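Local coordinates for putative peptidyl-arginine deiminase (Chlorobium tepidum, PDB 1XKN), which probably hydrolyses the guanidinium group of agmatine or of peptidyl-arginine, releasing ammonia, at residues W29-F40 with I325-G333; L43-E51 with Y290-V298. All coordinates share one frame; numbering follows the deposited sequence.

Contact 1 (W29-F40 with I325-G333)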
loop_
_atom_site.group_PDB
_atom_site.type_symbol
_atom_site.label_atom_id
_atom_site.label_comp_id
_atom_site.label_asym_id
_atom_site.label_seq_id
_atom_site.Cartn_x
_atom_site.Cartn_y
_atom_site.Cartn_z
ATOM N N TRP A 29 9.340 11.494 11.153
ATOM C CA TRP A 29 10.097 12.399 10.291
ATOM C C TRP A 29 10.946 13.280 11.209
ATOM O O TRP A 29 10.805 14.501 11.214
ATOM C CB TRP A 29 9.126 13.265 9.484
ATOM C CG TRP A 29 8.261 12.490 8.526
ATOM C CD1 TRP A 29 8.578 12.122 7.251
ATOM C CD2 TRP A 29 6.937 11.983 8.771
ATOM N NE1 TRP A 29 7.536 11.420 6.684
ATOM C CE2 TRP A 29 6.520 11.318 7.598
ATOM C CE3 TRP A 29 6.066 12.025 9.870
ATOM C CZ2 TRP A 29 5.270 10.701 7.486
ATOM C CZ3 TRP A 29 4.818 11.411 9.761
ATOM C CH2 TRP A 29 4.436 10.755 8.575
ATOM N N PRO A 30 11.868 12.665 11.972
ATOM C CA PRO A 30 12.728 13.397 12.907
ATOM C C PRO A 30 13.465 14.610 12.353
ATOM O O PRO A 30 14.312 14.491 11.473
ATOM C CB PRO A 30 13.677 12.316 13.421
ATOM C CG PRO A 30 13.799 11.395 12.253
ATOM C CD PRO A 30 12.366 11.292 11.773
ATOM N N GLY A 31 13.123 15.782 12.879
ATOM C CA GLY A 31 13.774 17.008 12.454
ATOM C C GLY A 31 13.249 17.652 11.187
ATOM O O GLY A 31 13.776 18.676 10.751
ATOM N N LYS A 32 12.221 17.068 10.584
ATOM C CA LYS A 32 11.661 17.637 9.366
ATOM C C LYS A 32 10.213 17.202 9.172
ATOM O O LYS A 32 9.856 16.620 8.150
ATOM C CB LYS A 32 12.504 17.224 8.156
ATOM C CG LYS A 32 12.243 18.069 6.916
ATOM C CD LYS A 32 13.271 17.807 5.821
ATOM C CE LYS A 32 13.193 16.377 5.303
ATOM N NZ LYS A 32 14.142 16.146 4.187
ATOM N N PHE A 33 9.379 17.502 10.160
ATOM C CA PHE A 33 7.972 17.137 10.095
ATOM C C PHE A 33 7.102 18.212 9.448
ATOM O O PHE A 33 6.092 17.902 8.824
ATOM C CB PHE A 33 7.436 16.843 11.500
ATOM C CG PHE A 33 5.980 16.471 11.524
ATOM C CD1 PHE A 33 5.576 15.168 11.254
ATOM C CD2 PHE A 33 5.009 17.434 11.780
ATOM C CE1 PHE A 33 4.222 14.827 11.239
ATOM C CE2 PHE A 33 3.658 17.105 11.766
ATOM C CZ PHE A 33 3.264 15.800 11.494
ATOM N N GLU A 34 7.496 19.473 9.595
ATOM C CA GLU A 34 6.718 20.585 9.050
ATOM C C GLU A 34 6.158 20.442 7.631
ATOM O O GLU A 34 5.002 20.786 7.387
ATOM C CB GLU A 34 7.516 21.883 9.160
ATOM C CG GLU A 34 7.531 22.446 10.571
ATOM C CD GLU A 34 8.260 23.766 10.659
ATOM O OE1 GLU A 34 8.013 24.635 9.796
ATOM O OE2 GLU A 34 9.066 23.940 11.597
ATOM N N PRO A 35 6.963 19.944 6.678
ATOM C CA PRO A 35 6.483 19.784 5.299
ATOM C C PRO A 35 5.509 18.622 5.081
ATOM O O PRO A 35 4.751 18.615 4.112
ATOM C CB PRO A 35 7.772 19.570 4.501
ATOM C CG PRO A 35 8.831 20.206 5.351
ATOM C CD PRO A 35 8.427 19.793 6.737
ATOM N N VAL A 36 5.528 17.651 5.986
ATOM C CA VAL A 36 4.696 16.454 5.855
ATOM C C VAL A 36 3.183 16.646 5.726
ATOM O O VAL A 36 2.563 16.091 4.818
ATOM C CB VAL A 36 5.000 15.466 7.004
ATOM C CG1 VAL A 36 4.198 14.185 6.827
ATOM C CG2 VAL A 36 6.491 15.155 7.018
ATOM N N PRO A 37 2.563 17.420 6.632
ATOM C CA PRO A 37 1.113 17.633 6.546
ATOM C C PRO A 37 0.651 18.125 5.172
ATOM O O PRO A 37 -0.385 17.690 4.668
ATOM C CB PRO A 37 0.844 18.651 7.657
ATOM C CG PRO A 37 2.173 19.357 7.808
ATOM C CD PRO A 37 3.140 18.215 7.728
ATOM N N ALA A 38 1.422 19.023 4.566
ATOM C CA ALA A 38 1.064 19.552 3.253
ATOM C C ALA A 38 1.056 18.455 2.192
ATOM O O ALA A 38 0.245 18.488 1.266
ATOM C CB ALA A 38 2.026 20.668 2.848
ATOM N N VAL A 39 1.953 17.481 2.322
ATOM C CA VAL A 39 2.008 16.389 1.354
ATOM C C VAL A 39 0.739 15.552 1.469
ATOM O O VAL A 39 0.168 15.131 0.460
ATOM C CB VAL A 39 3.243 15.488 1.574
ATOM C CG1 VAL A 39 3.314 14.425 0.479
ATOM C CG2 VAL A 39 4.506 16.330 1.562
ATOM N N PHE A 40 0.291 15.313 2.698
ATOM C CA PHE A 40 -0.930 14.548 2.889
ATOM C C PHE A 40 -2.131 15.313 2.342
ATOM O O PHE A 40 -3.071 14.711 1.820
ATOM C CB PHE A 40 -1.136 14.206 4.368
ATOM C CG PHE A 40 -0.361 13.000 4.817
ATOM C CD1 PHE A 40 1.004 13.080 5.068
ATOM C CD2 PHE A 40 -0.996 11.771 4.958
ATOM C CE1 PHE A 40 1.727 11.947 5.453
ATOM C CE2 PHE A 40 -0.282 10.635 5.343
ATOM C CZ PHE A 40 1.080 10.725 5.590
ATOM N N ILE A 325 3.381 13.172 -7.270
ATOM C CA ILE A 325 3.299 13.920 -6.021
ATOM C C ILE A 325 4.710 13.890 -5.450
ATOM O O ILE A 325 5.264 12.818 -5.210
ATOM C CB ILE A 325 2.311 13.267 -5.022
ATOM C CG1 ILE A 325 0.882 13.376 -5.569
ATOM C CG2 ILE A 325 2.416 13.948 -3.655
ATOM C CD1 ILE A 325 -0.189 12.774 -4.670
ATOM N N ASP A 326 5.300 15.068 -5.261
ATOM C CA ASP A 326 6.655 15.156 -4.735
ATOM C C ASP A 326 6.729 14.581 -3.331
ATOM O O ASP A 326 6.087 15.084 -2.405
ATOM C CB ASP A 326 7.136 16.612 -4.738
ATOM C CG ASP A 326 8.528 16.769 -4.143
ATOM O OD1 ASP A 326 9.369 15.866 -4.333
ATOM O OD2 ASP A 326 8.783 17.809 -3.498
ATOM N N CYS A 327 7.515 13.521 -3.184
ATOM C CA CYS A 327 7.670 12.856 -1.899
ATOM C C CYS A 327 9.074 13.003 -1.330
ATOM O O CYS A 327 9.505 12.202 -0.499
ATOM C CB CYS A 327 7.303 11.378 -2.041
ATOM S SG CYS A 327 5.527 11.095 -2.289
ATOM N N SER A 328 9.778 14.038 -1.775
ATOM C CA SER A 328 11.133 14.301 -1.309
ATOM C C SER A 328 11.195 14.401 0.212
ATOM O O SER A 328 12.172 13.977 0.829
ATOM C CB SER A 328 11.662 15.595 -1.934
ATOM O OG SER A 328 11.771 15.468 -3.342
ATOM N N ASP A 329 10.158 14.970 0.817
ATOM C CA ASP A 329 10.123 15.091 2.267
ATOM C C ASP A 329 9.375 13.934 2.910
ATOM O O ASP A 329 9.743 13.475 3.990
ATOM C CB ASP A 329 9.481 16.412 2.690
ATOM C CG ASP A 329 10.317 17.614 2.302
ATOM O OD1 ASP A 329 11.508 17.659 2.679
ATOM O OD2 ASP A 329 9.777 18.513 1.627
ATOM N N LEU A 330 8.322 13.459 2.256
ATOM C CA LEU A 330 7.558 12.353 2.816
ATOM C C LEU A 330 8.433 11.123 3.027
ATOM O O LEU A 330 8.340 10.457 4.059
ATOM C CB LEU A 330 6.385 11.994 1.901
ATOM C CG LEU A 330 5.497 10.847 2.395
ATOM C CD1 LEU A 330 4.859 11.225 3.726
ATOM C CD2 LEU A 330 4.420 10.543 1.354
ATOM N N ILE A 331 9.295 10.837 2.053
ATOM C CA ILE A 331 10.167 9.665 2.100
ATOM C C ILE A 331 11.113 9.589 3.305
ATOM O O ILE A 331 11.679 8.531 3.589
ATOM C CB ILE A 331 10.971 9.531 0.771
ATOM C CG1 ILE A 331 11.523 8.110 0.632
ATOM C CG2 ILE A 331 12.100 10.540 0.726
ATOM C CD1 ILE A 331 10.449 7.030 0.642
ATOM N N TRP A 332 11.283 10.702 4.012
ATOM C CA TRP A 332 12.133 10.721 5.202
ATOM C C TRP A 332 11.447 9.846 6.253
ATOM O O TRP A 332 12.072 9.398 7.213
ATOM C CB TRP A 332 12.297 12.162 5.709
ATOM C CG TRP A 332 13.105 12.328 6.979
ATOM C CD1 TRP A 332 12.805 13.149 8.030
ATOM C CD2 TRP A 332 14.347 11.686 7.316
ATOM N NE1 TRP A 332 13.777 13.058 9.001
ATOM C CE2 TRP A 332 14.734 12.169 8.590
ATOM C CE3 TRP A 332 15.168 10.756 6.670
ATOM C CZ2 TRP A 332 15.905 11.749 9.228
ATOM C CZ3 TRP A 332 16.337 10.336 7.305
ATOM C CH2 TRP A 332 16.693 10.835 8.574
ATOM N N GLY A 333 10.152 9.601 6.049
ATOM C CA GLY A 333 9.388 8.756 6.954
ATOM C C GLY A 333 9.620 7.289 6.621
ATOM O O GLY A 333 9.135 6.395 7.320
HETATM O O HOH W 1 10.576 15.036 6.148
HETATM O O HOH W 2 14.002 13.861 2.837
#
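Two tryptophans, one from each segment, donate their indole N-H to a backbone carbonyl of the other: W29 NE1 gives its hydrogen to L330 O at 2.9 Å, and W332 NE1 gives its own to P30 O, also at 2.9 Å. Each acceptor lies within 5° of the plane of the indole that donates to it, but the carbonyls are met differently. The donor at L330 O is tilted 23° from the carbonyl plane, whereas the one at P30 O stands well above it. L330 O also takes the backbone N-H of G333, on the same face as the W29 bond, so two donors grip it. The W332 side chain extends anti to its backbone N (chi1 177°), which carries the indole alongside W29-P30, its NE1 edge turned to P30 O, and brings CZ2 within 3.7 Å of P30 CG. These bonds tie the type II turn W29-K32, just ahead of helix 36-50, to the 3-10 segment 330-333 that follows strand 321-326. L330 fills the apolar side: its CD1 sits 3.6 Å from F40 CE1 and also touches W29 CZ2, while its CD2 meets V39 CG1. On the more polar flank the K32 chain bends at chi3 and crosses D329 at about a right angle, making a salt bridge from K32 NZ to D329 OD1 at 3.4 Å, whose hydrogen bond is weak. One water bridges K32 O and D329 O, and another links K32 NZ to S328 O. Further out, Y277 meets the W332 ring edge-to-face and K32 through a cation-pi contact.

Contact 2 (L43-E51 with Y290-V298)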
loop_
_atom_site.group_PDB
_atom_site.type_symbol
_atom_site.label_atom_id
_atom_site.label_comp_id
_atom_site.label_asym_id
_atom_site.label_seq_id
_atom_site.Cartn_x
_atom_site.Cartn_y
_atom_site.Cartn_z
ATOM N N LEU A 43 -2.113 14.803 -1.334
ATOM C CA LEU A 43 -2.553 13.442 -1.604
ATOM C C LEU A 43 -4.063 13.318 -1.439
ATOM O O LEU A 43 -4.748 12.763 -2.300
ATOM C CB LEU A 43 -1.843 12.472 -0.657
ATOM C CG LEU A 43 -2.362 11.034 -0.587
ATOM C CD1 LEU A 43 -2.309 10.382 -1.957
ATOM C CD2 LEU A 43 -1.518 10.252 0.414
ATOM N N ALA A 44 -4.582 13.837 -0.330
ATOM C CA ALA A 44 -6.014 13.780 -0.068
ATOM C C ALA A 44 -6.780 14.511 -1.163
ATOM O O ALA A 44 -7.827 14.042 -1.613
ATOM C CB ALA A 44 -6.324 14.392 1.295
ATOM N N TYR A 45 -6.253 15.651 -1.604
ATOM C CA TYR A 45 -6.902 16.418 -2.659
ATOM C C TYR A 45 -6.968 15.610 -3.948
ATOM O O TYR A 45 -8.034 15.476 -4.548
ATOM C CB TYR A 45 -6.158 17.728 -2.926
ATOM C CG TYR A 45 -6.642 18.430 -4.175
ATOM C CD1 TYR A 45 -7.925 18.975 -4.244
ATOM C CD2 TYR A 45 -5.828 18.516 -5.306
ATOM C CE1 TYR A 45 -8.385 19.586 -5.412
ATOM C CE2 TYR A 45 -6.280 19.124 -6.474
ATOM C CZ TYR A 45 -7.557 19.656 -6.519
ATOM O OH TYR A 45 -8.006 20.255 -7.672
ATOM N N GLN A 46 -5.829 15.072 -4.380
ATOM C CA GLN A 46 -5.814 14.277 -5.602
ATOM C C GLN A 46 -6.794 13.112 -5.482
ATOM O O GLN A 46 -7.528 12.812 -6.421
ATOM C CB GLN A 46 -4.404 13.748 -5.893
ATOM C CG GLN A 46 -3.437 14.791 -6.433
ATOM C CD GLN A 46 -3.960 15.492 -7.678
ATOM O OE1 GLN A 46 -4.586 14.874 -8.534
ATOM N NE2 GLN A 46 -3.689 16.787 -7.786
ATOM N N LEU A 47 -6.815 12.457 -4.325
ATOM C CA LEU A 47 -7.727 11.339 -4.127
ATOM C C LEU A 47 -9.185 11.777 -4.170
ATOM O O LEU A 47 -10.039 11.053 -4.688
ATOM C CB LEU A 47 -7.447 10.645 -2.794
ATOM C CG LEU A 47 -6.126 9.881 -2.700
ATOM C CD1 LEU A 47 -5.896 9.448 -1.265
ATOM C CD2 LEU A 47 -6.150 8.681 -3.631
ATOM N N SER A 48 -9.473 12.962 -3.635
ATOM C CA SER A 48 -10.849 13.455 -3.613
ATOM C C SER A 48 -11.389 13.755 -5.010
ATOM O O SER A 48 -12.593 13.904 -5.192
ATOM C CB SER A 48 -10.970 14.701 -2.717
ATOM O OG SER A 48 -10.332 15.833 -3.276
ATOM N N ARG A 49 -10.500 13.841 -5.993
ATOM C CA ARG A 49 -10.922 14.095 -7.365
ATOM C C ARG A 49 -11.492 12.804 -7.943
ATOM O O ARG A 49 -12.307 12.820 -8.869
ATOM C CB ARG A 49 -9.727 14.529 -8.218
ATOM C CG ARG A 49 -9.096 15.845 -7.812
ATOM C CD ARG A 49 -7.888 16.127 -8.688
ATOM N NE ARG A 49 -8.259 16.176 -10.101
ATOM C CZ ARG A 49 -7.490 15.739 -11.092
ATOM N NH1 ARG A 49 -6.300 15.213 -10.828
ATOM N NH2 ARG A 49 -7.908 15.827 -12.349
ATOM N N SER A 50 -11.066 11.687 -7.363
ATOM C CA SER A 50 -11.451 10.361 -7.823
ATOM C C SER A 50 -12.527 9.634 -7.025
ATOM O O SER A 50 -13.410 8.992 -7.598
ATOM C CB SER A 50 -10.196 9.481 -7.866
ATOM O OG SER A 50 -10.512 8.122 -8.095
ATOM N N GLU A 51 -12.455 9.735 -5.702
ATOM C CA GLU A 51 -13.399 9.017 -4.864
ATOM C C GLU A 51 -13.433 9.580 -3.450
ATOM O O GLU A 51 -12.770 10.575 -3.142
ATOM C CB GLU A 51 -12.986 7.538 -4.818
ATOM C CG GLU A 51 -11.635 7.303 -4.114
ATOM C CD GLU A 51 -10.756 6.265 -4.795
ATOM O OE1 GLU A 51 -10.155 5.430 -4.082
ATOM O OE2 GLU A 51 -10.641 6.290 -6.041
ATOM N N TYR A 290 0.067 4.478 -5.937
ATOM C CA TYR A 290 -1.247 4.020 -5.512
ATOM C C TYR A 290 -2.232 4.128 -6.667
ATOM O O TYR A 290 -2.302 5.162 -7.338
ATOM C CB TYR A 290 -1.757 4.852 -4.330
ATOM C CG TYR A 290 -3.164 4.488 -3.905
ATOM C CD1 TYR A 290 -3.459 3.213 -3.412
ATOM C CD2 TYR A 290 -4.203 5.412 -3.995
ATOM C CE1 TYR A 290 -4.752 2.872 -3.017
ATOM C CE2 TYR A 290 -5.504 5.080 -3.602
ATOM C CZ TYR A 290 -5.768 3.814 -3.115
ATOM O OH TYR A 290 -7.047 3.493 -2.723
ATOM N N ILE A 291 -2.989 3.059 -6.900
ATOM C CA ILE A 291 -3.982 3.052 -7.968
ATOM C C ILE A 291 -5.330 3.465 -7.380
ATOM O O ILE A 291 -5.836 2.804 -6.476
ATOM C CB ILE A 291 -4.150 1.641 -8.584
ATOM C CG1 ILE A 291 -2.802 1.103 -9.069
ATOM C CG2 ILE A 291 -5.141 1.704 -9.746
ATOM C CD1 ILE A 291 -2.803 -0.409 -9.282
ATOM N N ALA A 292 -5.892 4.566 -7.874
ATOM C CA ALA A 292 -7.201 5.043 -7.424
ATOM C C ALA A 292 -8.175 4.819 -8.578
ATOM O O ALA A 292 -7.772 4.334 -9.634
ATOM C CB ALA A 292 -7.130 6.522 -7.061
ATOM N N ASN A 293 -9.444 5.176 -8.401
ATOM C CA ASN A 293 -10.423 4.965 -9.463
ATOM C C ASN A 293 -10.133 5.703 -10.766
ATOM O O ASN A 293 -10.153 5.103 -11.838
ATOM C CB ASN A 293 -11.833 5.334 -8.980
ATOM C CG ASN A 293 -12.391 4.342 -7.979
ATOM O OD1 ASN A 293 -11.800 3.289 -7.725
ATOM N ND2 ASN A 293 -13.547 4.669 -7.409
ATOM N N THR A 294 -9.853 6.998 -10.681
ATOM C CA THR A 294 -9.604 7.783 -11.890
ATOM C C THR A 294 -8.168 8.251 -12.069
ATOM O O THR A 294 -7.828 8.842 -13.096
ATOM C CB THR A 294 -10.489 9.037 -11.923
ATOM O OG1 THR A 294 -10.079 9.933 -10.885
ATOM C CG2 THR A 294 -11.938 8.664 -11.714
ATOM N N VAL A 295 -7.328 7.996 -11.075
ATOM C CA VAL A 295 -5.945 8.435 -11.154
ATOM C C VAL A 295 -4.991 7.459 -10.498
ATOM O O VAL A 295 -5.386 6.625 -9.685
ATOM C CB VAL A 295 -5.751 9.811 -10.463
ATOM C CG1 VAL A 295 -6.580 10.876 -11.165
ATOM C CG2 VAL A 295 -6.153 9.719 -8.993
ATOM N N VAL A 296 -3.726 7.559 -10.886
ATOM C CA VAL A 296 -2.676 6.749 -10.302
ATOM C C VAL A 296 -1.723 7.801 -9.760
ATOM O O VAL A 296 -1.282 8.686 -10.496
ATOM C CB VAL A 296 -1.969 5.869 -11.349
ATOM C CG1 VAL A 296 -0.851 5.066 -10.682
ATOM C CG2 VAL A 296 -2.981 4.920 -11.987
ATOM N N LEU A 297 -1.438 7.719 -8.467
ATOM C CA LEU A 297 -0.567 8.685 -7.817
ATOM C C LEU A 297 0.815 8.087 -7.626
ATOM O O LEU A 297 0.986 7.091 -6.928
ATOM C CB LEU A 297 -1.177 9.100 -6.476
ATOM C CG LEU A 297 -2.625 9.604 -6.595
ATOM C CD1 LEU A 297 -3.173 9.927 -5.216
ATOM C CD2 LEU A 297 -2.678 10.828 -7.495
ATOM N N VAL A 298 1.801 8.712 -8.257
ATOM C CA VAL A 298 3.172 8.233 -8.206
ATOM C C VAL A 298 4.089 9.164 -7.429
ATOM O O VAL A 298 4.080 10.378 -7.637
ATOM C CB VAL A 298 3.731 8.086 -9.632
ATOM C CG1 VAL A 298 5.113 7.462 -9.595
ATOM C CG2 VAL A 298 2.777 7.256 -10.467
#
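L297 pushes its CD1 methyl between two leucines of helix 36-50, only 3.4 Å from L43 CD1, tighter than normal van der Waals contact, and 3.6 Å from L47 CD2. Its other methyl, CD2, rests against Q46 CB. With CG anti to the carbonyl carbon (chi1 -69°), L47 swings its tip toward the strands, where CD2 meets the edge of the Y290 ring, 3.7 Å from CE2. This is alpha/beta layer packing: helix 43-50 runs nearly antiparallel to strand 295-298, 165° between directions, and L20 of strand 15-21 touches L43 and L47. The loose side runs from R49, whose NH1 comes no nearer than 4.4 Å to V295 CG1, to the exposed T294 at the turn. R49 NH1 donates to Q46 OE1 in the amide carbonyl plane, on a lone pair, and NH2 forms a salt bridge with E321. Around S50 and E51, polar groups take over at the hairpin turn. S50 OG accepts T294 N at 2.9 Å and donates to E51 OE2, on its anti side. The same OE2 takes N293 N at 2.9 Å, nearly straight at 168°, on its syn lone pair. E51 OE1 bonds T18 and H15, and T18 also bonds Y290 OH. With both oxygens engaged, the carboxylate has little freedom to turn; the N293 N-H and S50 hydroxyl at OE2 probably help stabilise a negative charge on buried E51, while T294 N acts one step back by holding S50 OG.

Contacts 1 and 2 sit about 18 Å apart, centre to centre, and draw on the two ends of one helix, 36-50, packed on one face of a three-stranded sheet. Contact 1 uses the start of the helix and the far end of edge strand 321-326; contact 2 uses the end of the helix and the hairpin of strands 290-291 and 295-300. The strands join side by side, I325 N lying 2.9 Å from V298 O in a probable hydrogen bond. I325 CD1 lies between the contacts, 3.9 Å from L43 CA and 4.2 Å from L297 CD1. None of the sodium ligands, N117, W118 and N134, belongs to either contact.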